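Local coordinates for protein esterase (PDB 4WY8) that hydrolyses carboxylic ester bonds, as a fungal carboxylesterase of the alpha/beta hydrolase fold that probably works through a serine nucleophile, at residues Ile244-Leu250 with Lys273-Asn279; Ser170-Cys174 with Ile185-Leu190; Pro251-Val255 with Trp313-Thr317; Thr201-Phe207 with Ala260-Glu266. All blocks are in the same frame, centred on the assembly; numbering follows the deposited sequence.

Contact 1 of 4, residues Ile244-Leu250 with Lys273-Asn279; sequences IDDLRVL and KLIEAGN
Residues 244-250 form one weakly bonded helical turn, about 244-247, and then a loop in which Val249 takes left-handed helical angles (44/54) between the extended residues Arg248 and Leu250. Residues 273-279 bring the last turn of helix 264-276 against it, with Arg248 CA 4.9 Å from Ala277 CA. A Schellman motif ends that helix: Gly278, at phi 78°, is the C-prime residue, Asn279 N bonds Leu274 O at 3.2 Å and Gly278 N bonds Ile275 O at 2.8 Å.

The cross-segment hydrogen bonds belong to Asn279 (chi1 m), whose ND2 donates to Leu247 O at 2.8 Å while its OD1 accepts from Leu250 N at 2.8 Å. Water 1 adds a bridge, 3.3 Å from Val249 N and 2.5 Å from Ala277 O.

Apolar contacts add to this. Ile244 CG2 lies 3.8 Å from Ala277 CB, Leu247 CB 4.1 Å from Ala277 CB, and Leu250 CD1 3.8 Å from Leu274 CD2; Leu250 and Leu247 also meet Ile175 of helix 165-179.

Of the charged groups, Arg248 lays one guanidinium face over Ala277 CA, and its NE makes a salt bridge with Asp245 OD1 at 3.4 Å, a weak hydrogen bond within the same segment. Lys273 NZ turns to Leu240 O and Ala242 O.

One amide side chain thus serves backbone donor and acceptor alike, fixing the loop before strand 253-258 to the helix end without any cross-segment salt bridge.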
# COMPACT_ATOMS: atom_id res chain seq x y z
N ILE A 244 10.91 -9.78 -21.36
CA ILE A 244 9.72 -10.31 -20.71
C ILE A 244 9.86 -11.81 -20.45
O ILE A 244 9.53 -12.30 -19.35
CB ILE A 244 8.48 -10.04 -21.58
CG1 ILE A 244 8.37 -8.54 -21.88
CG2 ILE A 244 7.22 -10.54 -20.91
CD1 ILE A 244 8.41 -7.68 -20.61
N ASP A 245 10.40 -12.54 -21.41
CA ASP A 245 10.63 -13.97 -21.21
C ASP A 245 11.65 -14.28 -20.12
O ASP A 245 11.57 -15.31 -19.44
CB ASP A 245 11.05 -14.64 -22.52
CG ASP A 245 9.87 -15.18 -23.32
OD1 ASP A 245 8.97 -14.39 -23.68
OD2 ASP A 245 9.84 -16.41 -23.57
N ASP A 246 12.66 -13.42 -19.97
CA ASP A 246 13.62 -13.61 -18.89
C ASP A 246 12.93 -13.56 -17.51
O ASP A 246 13.39 -14.18 -16.57
CB ASP A 246 14.70 -12.53 -18.96
CG ASP A 246 15.75 -12.79 -20.05
OD1 ASP A 246 15.95 -13.96 -20.46
OD2 ASP A 246 16.37 -11.81 -20.51
N LEU A 247 11.83 -12.81 -17.41
CA LEU A 247 11.20 -12.48 -16.13
C LEU A 247 9.96 -13.34 -15.81
O LEU A 247 9.35 -13.20 -14.74
CB LEU A 247 10.78 -11.00 -16.13
CG LEU A 247 11.95 -10.01 -16.21
CD1 LEU A 247 11.45 -8.59 -16.35
CD2 LEU A 247 12.88 -10.19 -15.03
N ARG A 248 9.60 -14.24 -16.72
CA ARG A 248 8.46 -15.13 -16.52
C ARG A 248 8.72 -16.05 -15.35
O ARG A 248 9.87 -16.33 -15.03
CB ARG A 248 8.20 -15.94 -17.79
CG ARG A 248 7.79 -15.09 -18.95
CD ARG A 248 7.18 -15.88 -20.09
NE ARG A 248 6.82 -14.97 -21.17
CZ ARG A 248 5.63 -14.39 -21.27
NH1 ARG A 248 4.71 -14.65 -20.35
NH2 ARG A 248 5.37 -13.56 -22.27
N VAL A 249 7.64 -16.56 -14.74
CA VAL A 249 7.71 -17.47 -13.59
C VAL A 249 8.73 -17.01 -12.52
O VAL A 249 9.62 -17.74 -12.07
CB VAL A 249 7.92 -18.97 -14.11
CG1 VAL A 249 7.28 -19.13 -15.49
CG2 VAL A 249 9.36 -19.43 -14.18
N LEU A 250 8.58 -15.77 -12.09
CA LEU A 250 9.32 -15.27 -10.92
C LEU A 250 8.42 -15.31 -9.68
O LEU A 250 7.18 -15.43 -9.80
CB LEU A 250 9.83 -13.85 -11.19
CG LEU A 250 11.00 -13.77 -12.16
CD1 LEU A 250 11.47 -12.34 -12.29
CD2 LEU A 250 12.13 -14.68 -11.76
N LYS A 273 7.04 -4.42 -16.29
CA LYS A 273 7.60 -5.61 -16.95
C LYS A 273 7.23 -6.92 -16.24
O LYS A 273 6.97 -7.95 -16.89
CB LYS A 273 9.12 -5.52 -17.06
CG LYS A 273 9.63 -4.57 -18.15
CD LYS A 273 11.02 -4.98 -18.63
CE LYS A 273 11.51 -4.05 -19.76
NZ LYS A 273 12.79 -4.54 -20.35
N LEU A 274 7.26 -6.93 -14.90
CA LEU A 274 6.89 -8.15 -14.19
C LEU A 274 5.43 -8.51 -14.44
O LEU A 274 5.09 -9.69 -14.53
CB LEU A 274 7.15 -8.03 -12.68
CG LEU A 274 8.60 -7.94 -12.20
CD1 LEU A 274 8.64 -7.75 -10.68
CD2 LEU A 274 9.34 -9.19 -12.59
N ILE A 275 4.58 -7.50 -14.54
CA ILE A 275 3.18 -7.72 -14.87
C ILE A 275 3.02 -8.28 -16.30
O ILE A 275 2.36 -9.30 -16.49
CB ILE A 275 2.35 -6.42 -14.73
CG1 ILE A 275 2.31 -5.98 -13.26
CG2 ILE A 275 0.91 -6.60 -15.24
CD1 ILE A 275 1.71 -4.58 -13.06
N GLU A 276 3.67 -7.65 -17.29
CA GLU A 276 3.65 -8.20 -18.66
C GLU A 276 4.05 -9.66 -18.70
O GLU A 276 3.48 -10.44 -19.46
CB GLU A 276 4.58 -7.44 -19.62
CG GLU A 276 3.95 -6.30 -20.38
CD GLU A 276 4.80 -5.85 -21.56
OE1 GLU A 276 5.42 -4.76 -21.48
OE2 GLU A 276 4.84 -6.59 -22.58
N ALA A 277 5.03 -10.03 -17.87
CA ALA A 277 5.53 -11.40 -17.85
C ALA A 277 4.60 -12.38 -17.11
O ALA A 277 4.98 -13.52 -16.84
CB ALA A 277 6.89 -11.42 -17.24
N GLY A 278 3.40 -11.91 -16.72
CA GLY A 278 2.41 -12.81 -16.13
C GLY A 278 2.66 -13.15 -14.66
O GLY A 278 2.17 -14.17 -14.15
N ASN A 279 3.43 -12.32 -13.97
CA ASN A 279 3.70 -12.61 -12.58
C ASN A 279 2.61 -12.06 -11.67
O ASN A 279 1.83 -11.23 -12.09
CB ASN A 279 5.08 -12.08 -12.18
CG ASN A 279 6.20 -12.88 -12.81
OD1 ASN A 279 6.38 -14.08 -12.50
ND2 ASN A 279 6.99 -12.23 -13.68
O HOH W 1 4.58 -15.68 -15.55

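Contact 2 of 4, residues Ser170-Cys174 with Ile185-Leu190; sequences SAVVC and IKGQVL
Helix 165-179 contributes residues 170-174, which pack on the start of strand 188-191. The helix and strand axes approach to 8.8 Å and run nearly antiparallel, at 148°, as the crossover of a beta-alpha-beta unit requires; strand 159-163 is its first strand. The nearest CA pairs are Ser170-Gln188 at 6.7 Å and Cys174-Ile185 at 7.2 Å.

Ser170 points its CB at the strand, 3.7 Å from Leu190 CD2, while its OG bonds Gly166 O one turn back, beside the probable nucleophile elbow. Ala171 places CB 4.1 Å from Leu190 CD1; its carbonyl O receives water 2 at 3.2 Å, and the same water donates to Gln188 OE1 at 2.6 Å. Gln188 (chi1 p, chi2 t) sends NE2 to Pro251 O. Val173, in the t rotamer, meets Ile185 (m, t) through CG1 and CD1 at 3.8 Å. Cys174 (m) sets SG 3.7 Å from Gln188 CB and 4.0 Å from Ile185 CD1, with its backbone N bonded to Ser170 O at 3.0 Å.

No direct hydrogen bond joins the two segments. Small side chains let the helix lie close on the sheet through dispersion contacts, and the one buried amide is satisfied by a water and a backbone carbonyl.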
# COMPACT_ATOMS: atom_id res chain seq x y z
N SER A 170 17.58 -8.49 -4.30
CA SER A 170 16.43 -9.39 -4.19
C SER A 170 15.92 -9.79 -5.59
O SER A 170 15.72 -10.99 -5.89
CB SER A 170 15.30 -8.74 -3.36
OG SER A 170 15.74 -8.47 -2.04
N ALA A 171 15.72 -8.78 -6.44
CA ALA A 171 15.21 -9.03 -7.79
C ALA A 171 16.10 -10.00 -8.59
O ALA A 171 15.63 -11.00 -9.22
CB ALA A 171 15.06 -7.71 -8.54
N VAL A 172 17.40 -9.71 -8.59
CA VAL A 172 18.31 -10.50 -9.42
C VAL A 172 18.63 -11.87 -8.80
O VAL A 172 18.90 -12.82 -9.52
CB VAL A 172 19.60 -9.72 -9.72
CG1 VAL A 172 19.27 -8.48 -10.52
CG2 VAL A 172 20.36 -9.34 -8.42
N VAL A 173 18.59 -11.98 -7.47
CA VAL A 173 18.68 -13.30 -6.85
C VAL A 173 17.47 -14.13 -7.30
O VAL A 173 17.60 -15.33 -7.57
CB VAL A 173 18.74 -13.23 -5.32
CG1 VAL A 173 18.23 -14.52 -4.69
CG2 VAL A 173 20.16 -12.94 -4.86
N CYS A 174 16.29 -13.51 -7.40
CA CYS A 174 15.14 -14.26 -7.94
C CYS A 174 15.36 -14.74 -9.39
O CYS A 174 15.19 -15.95 -9.68
CB CYS A 174 13.86 -13.43 -7.86
SG CYS A 174 13.23 -13.30 -6.17
N ILE A 185 12.25 -19.78 -3.59
CA ILE A 185 11.82 -18.46 -3.15
C ILE A 185 10.34 -18.26 -3.41
O ILE A 185 9.90 -18.35 -4.56
CB ILE A 185 12.61 -17.32 -3.87
CG1 ILE A 185 14.12 -17.46 -3.64
CG2 ILE A 185 12.17 -15.96 -3.38
CD1 ILE A 185 14.93 -16.49 -4.47
N LYS A 186 9.55 -18.01 -2.37
CA LYS A 186 8.10 -17.90 -2.50
C LYS A 186 7.55 -16.50 -2.68
O LYS A 186 6.34 -16.32 -2.91
CB LYS A 186 7.41 -18.54 -1.28
CG LYS A 186 7.95 -19.90 -0.91
CD LYS A 186 7.81 -20.88 -2.09
CE LYS A 186 8.43 -22.24 -1.74
NZ LYS A 186 8.44 -23.18 -2.91
N GLY A 187 8.40 -15.50 -2.51
CA GLY A 187 7.94 -14.12 -2.61
C GLY A 187 9.13 -13.19 -2.62
O GLY A 187 10.18 -13.50 -2.04
N GLN A 188 8.97 -12.06 -3.28
CA GLN A 188 10.04 -11.08 -3.29
C GLN A 188 9.44 -9.73 -2.92
O GLN A 188 8.37 -9.37 -3.44
CB GLN A 188 10.74 -11.04 -4.67
CG GLN A 188 9.83 -10.64 -5.81
CD GLN A 188 10.51 -10.72 -7.19
OE1 GLN A 188 11.61 -10.21 -7.38
NE2 GLN A 188 9.81 -11.32 -8.17
N VAL A 189 10.07 -9.02 -1.99
CA VAL A 189 9.65 -7.66 -1.64
C VAL A 189 10.69 -6.64 -2.04
O VAL A 189 11.81 -6.64 -1.48
CB VAL A 189 9.39 -7.49 -0.12
CG1 VAL A 189 9.03 -6.03 0.20
CG2 VAL A 189 8.32 -8.49 0.38
N LEU A 190 10.33 -5.78 -2.99
CA LEU A 190 11.29 -4.80 -3.52
C LEU A 190 10.94 -3.38 -3.08
O LEU A 190 9.96 -2.79 -3.52
CB LEU A 190 11.35 -4.86 -5.05
CG LEU A 190 11.46 -6.22 -5.76
CD1 LEU A 190 11.57 -6.01 -7.28
CD2 LEU A 190 12.64 -7.04 -5.25
O HOH W 2 12.57 -10.17 -9.76

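Contact 3 of 4, residues Pro251-Val255 with Trp313-Thr317; sequences PRALV and WLQKT
Arg252 NE donates to Thr317 OG1 at 2.7 Å, almost linearly (173°), and Thr317 OG1 passes its own proton to Trp313 O at 2.8 Å; a weak bond of 3.5 Å runs from Arg252 NH2 to Trp313 O. Salt bridges from Arg252 NH1 to Asp280 and to Glu305 of the second subunit balance the buried charge. The extended Arg252 chain (chi1 t, chi2 t, chi3 t) lays its guanidinium flat on the Trp313 indole, centres 4.0 Å apart and planes at 11°, an off-centre cation-pi stack with CZ 4.0 Å from the five-membered ring centroid. Strand 253-258 of the central sheet is here covered by helix 301-322, as helices flank the sheet in an alpha/beta hydrolase. The nearest CA pairs, Arg252-Thr317 and Leu254-Trp313, are both 7.8 Å apart. On the opposite ring face, Leu254 CB makes a CH-pi contact, 3.8 Å from the six-membered ring centroid. Water 3 lies 3.0 Å from Trp313 NE1, which donates to it, and 3.1 Å from Ala253 O.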
# COMPACT_ATOMS: atom_id res chain seq x y z
N PRO A 251 9.02 -15.20 -8.49
CA PRO A 251 8.14 -15.27 -7.31
C PRO A 251 7.18 -14.09 -7.16
O PRO A 251 7.46 -12.98 -7.62
CB PRO A 251 9.14 -15.35 -6.14
CG PRO A 251 10.40 -15.91 -6.75
CD PRO A 251 10.44 -15.29 -8.13
N ARG A 252 6.02 -14.37 -6.60
CA ARG A 252 5.03 -13.36 -6.21
C ARG A 252 5.72 -12.10 -5.62
O ARG A 252 6.58 -12.21 -4.74
CB ARG A 252 4.05 -13.98 -5.20
CG ARG A 252 3.04 -13.06 -4.56
CD ARG A 252 2.17 -13.85 -3.54
NE ARG A 252 1.69 -12.99 -2.45
CZ ARG A 252 0.57 -12.27 -2.52
NH1 ARG A 252 -0.18 -12.32 -3.62
NH2 ARG A 252 0.21 -11.49 -1.50
N ALA A 253 5.38 -10.92 -6.15
CA ALA A 253 6.19 -9.73 -5.90
C ALA A 253 5.41 -8.56 -5.33
O ALA A 253 4.28 -8.30 -5.74
CB ALA A 253 6.85 -9.28 -7.20
N LEU A 254 6.05 -7.85 -4.41
CA LEU A 254 5.56 -6.56 -3.91
C LEU A 254 6.63 -5.52 -4.21
O LEU A 254 7.76 -5.63 -3.73
CB LEU A 254 5.24 -6.62 -2.41
CG LEU A 254 4.91 -5.31 -1.67
CD1 LEU A 254 3.67 -4.64 -2.24
CD2 LEU A 254 4.75 -5.53 -0.13
N VAL A 255 6.29 -4.53 -5.04
CA VAL A 255 7.22 -3.50 -5.44
C VAL A 255 6.72 -2.17 -4.90
O VAL A 255 5.61 -1.73 -5.22
CB VAL A 255 7.37 -3.43 -6.98
CG1 VAL A 255 8.46 -2.40 -7.40
CG2 VAL A 255 7.73 -4.80 -7.52
N TRP A 313 0.92 -8.21 3.43
CA TRP A 313 1.19 -8.91 2.16
C TRP A 313 1.93 -10.22 2.34
O TRP A 313 1.63 -11.20 1.65
CB TRP A 313 1.97 -8.01 1.24
CG TRP A 313 2.28 -8.58 -0.11
CD1 TRP A 313 1.53 -8.46 -1.25
CD2 TRP A 313 3.44 -9.33 -0.47
NE1 TRP A 313 2.17 -9.10 -2.30
CE2 TRP A 313 3.33 -9.65 -1.84
CE3 TRP A 313 4.56 -9.78 0.24
CZ2 TRP A 313 4.31 -10.39 -2.52
CZ3 TRP A 313 5.54 -10.51 -0.43
CH2 TRP A 313 5.40 -10.81 -1.80
N LEU A 314 2.92 -10.24 3.24
CA LEU A 314 3.63 -11.46 3.61
C LEU A 314 2.68 -12.49 4.21
O LEU A 314 2.76 -13.68 3.91
CB LEU A 314 4.75 -11.18 4.62
CG LEU A 314 6.09 -10.52 4.26
CD1 LEU A 314 6.89 -10.19 5.53
CD2 LEU A 314 6.87 -11.46 3.38
N GLN A 315 1.77 -12.02 5.06
CA GLN A 315 0.81 -12.91 5.69
C GLN A 315 -0.08 -13.53 4.63
O GLN A 315 -0.34 -14.75 4.66
CB GLN A 315 -0.01 -12.19 6.78
CG GLN A 315 0.78 -12.07 8.12
CD GLN A 315 0.19 -11.06 9.09
OE1 GLN A 315 -0.73 -10.30 8.75
NE2 GLN A 315 0.74 -11.03 10.31
N LYS A 316 -0.52 -12.73 3.65
CA LYS A 316 -1.29 -13.34 2.55
C LYS A 316 -0.43 -14.35 1.74
O LYS A 316 -0.89 -15.45 1.42
CB LYS A 316 -1.88 -12.26 1.64
CG LYS A 316 -2.62 -12.82 0.42
CD LYS A 316 -3.62 -13.92 0.82
CE LYS A 316 -4.68 -13.38 1.79
NZ LYS A 316 -5.69 -12.49 1.13
N THR A 317 0.81 -13.98 1.41
CA THR A 317 1.73 -14.88 0.70
C THR A 317 1.85 -16.26 1.40
O THR A 317 1.69 -17.33 0.77
CB THR A 317 3.13 -14.25 0.58
OG1 THR A 317 3.04 -12.97 -0.06
CG2 THR A 317 4.06 -15.14 -0.21
O HOH W 3 1.55 -9.55 -5.15

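Contact 4 of 4, residues Thr201-Phe207 with Ala260-Glu266; sequences TDSYKQF and ADVLREE
Ser203 OG (chi1 p) is satisfied in both directions: it donates to Val262 O at 2.6 Å and accepts from Glu265 N at 3.2 Å. Water 4 takes protons from Thr201 OG1 (3.0 Å) and Glu266 N (3.2 Å) and gives its own to Val262 O (2.8 Å) and Glu266 OE1 (2.6 Å). Thr201 N-caps helix 202-206, its OG1 weakly accepting from Tyr204 N at 3.3 Å; Glu266 OE2 serves the backbone of Thr195 and Asp196. Residues 261-264 form a type I turn into helix 264-276, where Asp261 OD1 accepts from Leu263 N at 3.0 Å. Asp261 OD2 meets His291 ND1, consistent with a Ser164-His291-Asp261 triad, so this contact backs the probable acid loop of the hydrolase. Arg264 NE forms a salt bridge with Glu265 OE2 at 3.0 Å, while its NH1 donates to Glu259 O. Tyr204 CA lies 4.1 Å from Val262 CA, and Val262 CB stands over the Tyr204 ring, 3.8 Å from its centroid. Ala260 CA sits 3.7 Å from the Phe207 ring centroid, with Arg264 NH1 at that ring's edge.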
# COMPACT_ATOMS: atom_id res chain seq x y z
N THR A 201 16.27 9.43 -16.39
CA THR A 201 14.83 9.21 -16.38
C THR A 201 14.20 10.47 -15.83
O THR A 201 14.91 11.32 -15.26
CB THR A 201 14.41 7.97 -15.52
OG1 THR A 201 14.70 8.23 -14.13
CG2 THR A 201 15.14 6.69 -15.97
N ASP A 202 12.89 10.62 -15.98
CA ASP A 202 12.22 11.82 -15.48
C ASP A 202 12.35 12.02 -13.97
O ASP A 202 12.47 13.16 -13.50
CB ASP A 202 10.74 11.81 -15.86
CG ASP A 202 10.51 12.18 -17.31
OD1 ASP A 202 11.52 12.33 -18.05
OD2 ASP A 202 9.33 12.31 -17.70
N SER A 203 12.31 10.92 -13.20
CA SER A 203 12.42 11.04 -11.75
C SER A 203 13.84 11.42 -11.39
O SER A 203 14.07 12.16 -10.44
CB SER A 203 12.00 9.74 -11.04
OG SER A 203 12.78 8.62 -11.43
N TYR A 204 14.81 10.90 -12.15
CA TYR A 204 16.22 11.29 -11.96
C TYR A 204 16.42 12.80 -12.19
O TYR A 204 17.17 13.45 -11.45
CB TYR A 204 17.15 10.51 -12.90
CG TYR A 204 17.92 9.38 -12.24
CD1 TYR A 204 19.03 9.64 -11.44
CD2 TYR A 204 17.53 8.04 -12.41
CE1 TYR A 204 19.74 8.60 -10.83
CE2 TYR A 204 18.22 7.00 -11.82
CZ TYR A 204 19.33 7.29 -11.03
OH TYR A 204 20.03 6.27 -10.45
N LYS A 205 15.79 13.33 -13.24
CA LYS A 205 15.82 14.78 -13.51
C LYS A 205 15.14 15.59 -12.42
O LYS A 205 15.68 16.61 -11.95
CB LYS A 205 15.14 15.09 -14.84
CG LYS A 205 15.87 14.51 -16.03
CD LYS A 205 15.12 14.76 -17.33
CE LYS A 205 16.12 14.87 -18.46
NZ LYS A 205 15.52 14.40 -19.73
N GLN A 206 13.95 15.16 -12.03
CA GLN A 206 13.16 15.95 -11.09
C GLN A 206 13.76 15.94 -9.69
O GLN A 206 13.69 16.94 -8.97
CB GLN A 206 11.72 15.45 -11.05
CG GLN A 206 10.85 16.36 -10.22
CD GLN A 206 9.39 15.98 -10.26
OE1 GLN A 206 9.00 15.06 -10.98
NE2 GLN A 206 8.57 16.70 -9.51
N PHE A 207 14.36 14.82 -9.29
CA PHE A 207 14.83 14.71 -7.92
C PHE A 207 16.34 14.58 -7.83
O PHE A 207 16.88 14.10 -6.83
CB PHE A 207 14.14 13.52 -7.25
CG PHE A 207 12.64 13.56 -7.37
CD1 PHE A 207 11.90 14.51 -6.68
CD2 PHE A 207 11.97 12.65 -8.19
CE1 PHE A 207 10.52 14.56 -6.80
CE2 PHE A 207 10.58 12.68 -8.31
CZ PHE A 207 9.85 13.65 -7.62
N ALA A 260 9.01 10.89 -4.25
CA ALA A 260 10.13 11.82 -4.49
C ALA A 260 11.46 11.09 -4.44
O ALA A 260 12.18 11.19 -3.46
CB ALA A 260 10.10 12.96 -3.49
N ASP A 261 11.79 10.36 -5.51
CA ASP A 261 12.94 9.45 -5.52
C ASP A 261 13.44 9.35 -6.95
O ASP A 261 12.63 9.17 -7.88
CB ASP A 261 12.54 8.05 -4.99
CG ASP A 261 13.72 7.04 -4.93
OD1 ASP A 261 14.89 7.38 -5.24
OD2 ASP A 261 13.46 5.89 -4.50
N VAL A 262 14.76 9.47 -7.14
CA VAL A 262 15.33 9.36 -8.48
C VAL A 262 15.06 7.97 -9.08
O VAL A 262 14.94 7.84 -10.29
CB VAL A 262 16.86 9.62 -8.50
CG1 VAL A 262 17.15 11.07 -8.18
CG2 VAL A 262 17.60 8.66 -7.55
N LEU A 263 14.91 6.97 -8.22
CA LEU A 263 14.71 5.58 -8.68
C LEU A 263 13.25 5.25 -8.94
O LEU A 263 12.92 4.09 -9.23
CB LEU A 263 15.26 4.59 -7.64
CG LEU A 263 16.75 4.72 -7.28
CD1 LEU A 263 17.13 3.68 -6.27
CD2 LEU A 263 17.60 4.58 -8.57
N ARG A 264 12.37 6.23 -8.79
CA ARG A 264 10.94 5.94 -8.90
C ARG A 264 10.54 5.32 -10.22
O ARG A 264 9.88 4.26 -10.27
CB ARG A 264 10.12 7.20 -8.70
CG ARG A 264 8.62 6.95 -8.79
CD ARG A 264 7.84 8.24 -8.68
NE ARG A 264 7.85 8.99 -9.92
CZ ARG A 264 7.65 10.30 -10.00
NH1 ARG A 264 7.45 10.99 -8.89
NH2 ARG A 264 7.66 10.91 -11.18
N GLU A 265 10.96 5.97 -11.31
CA GLU A 265 10.52 5.53 -12.64
C GLU A 265 11.00 4.14 -13.02
O GLU A 265 10.22 3.36 -13.56
CB GLU A 265 10.93 6.57 -13.68
CG GLU A 265 10.07 7.81 -13.57
CD GLU A 265 8.58 7.47 -13.61
OE1 GLU A 265 8.18 6.75 -14.55
OE2 GLU A 265 7.81 7.86 -12.69
N GLU A 266 12.26 3.80 -12.72
CA GLU A 266 12.77 2.48 -13.08
C GLU A 266 12.16 1.35 -12.22
O GLU A 266 11.99 0.23 -12.71
CB GLU A 266 14.30 2.48 -12.98
CG GLU A 266 14.83 2.76 -11.59
CD GLU A 266 16.31 3.11 -11.61
OE1 GLU A 266 16.62 4.26 -12.01
OE2 GLU A 266 17.16 2.26 -11.20
O HOH W 4 14.65 5.92 -12.24

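In the fold
From the N terminus, contact 2 closes first, a short loop completing the beta-alpha-beta unit of strand 159-163, helix 165-179 and strand 188-191. The chain then opens contact 4 at 201-207 and contact 1 at 244-250, directly followed by contact 3 at 251-255. Contact 4 closes at 260-266, contact 1 at 273-279 and contact 3 at 313-317, so these three cross one another while contact 2 precedes them all. Contacts 2 and 3 meet in the sheet, where strands 188-191 and 253-258 are neighbours, and Leu250 joins contact 1 to contact 2. Contacts 1 and 4 hold the two ends of helix 264-276, their centres about 23 Å apart.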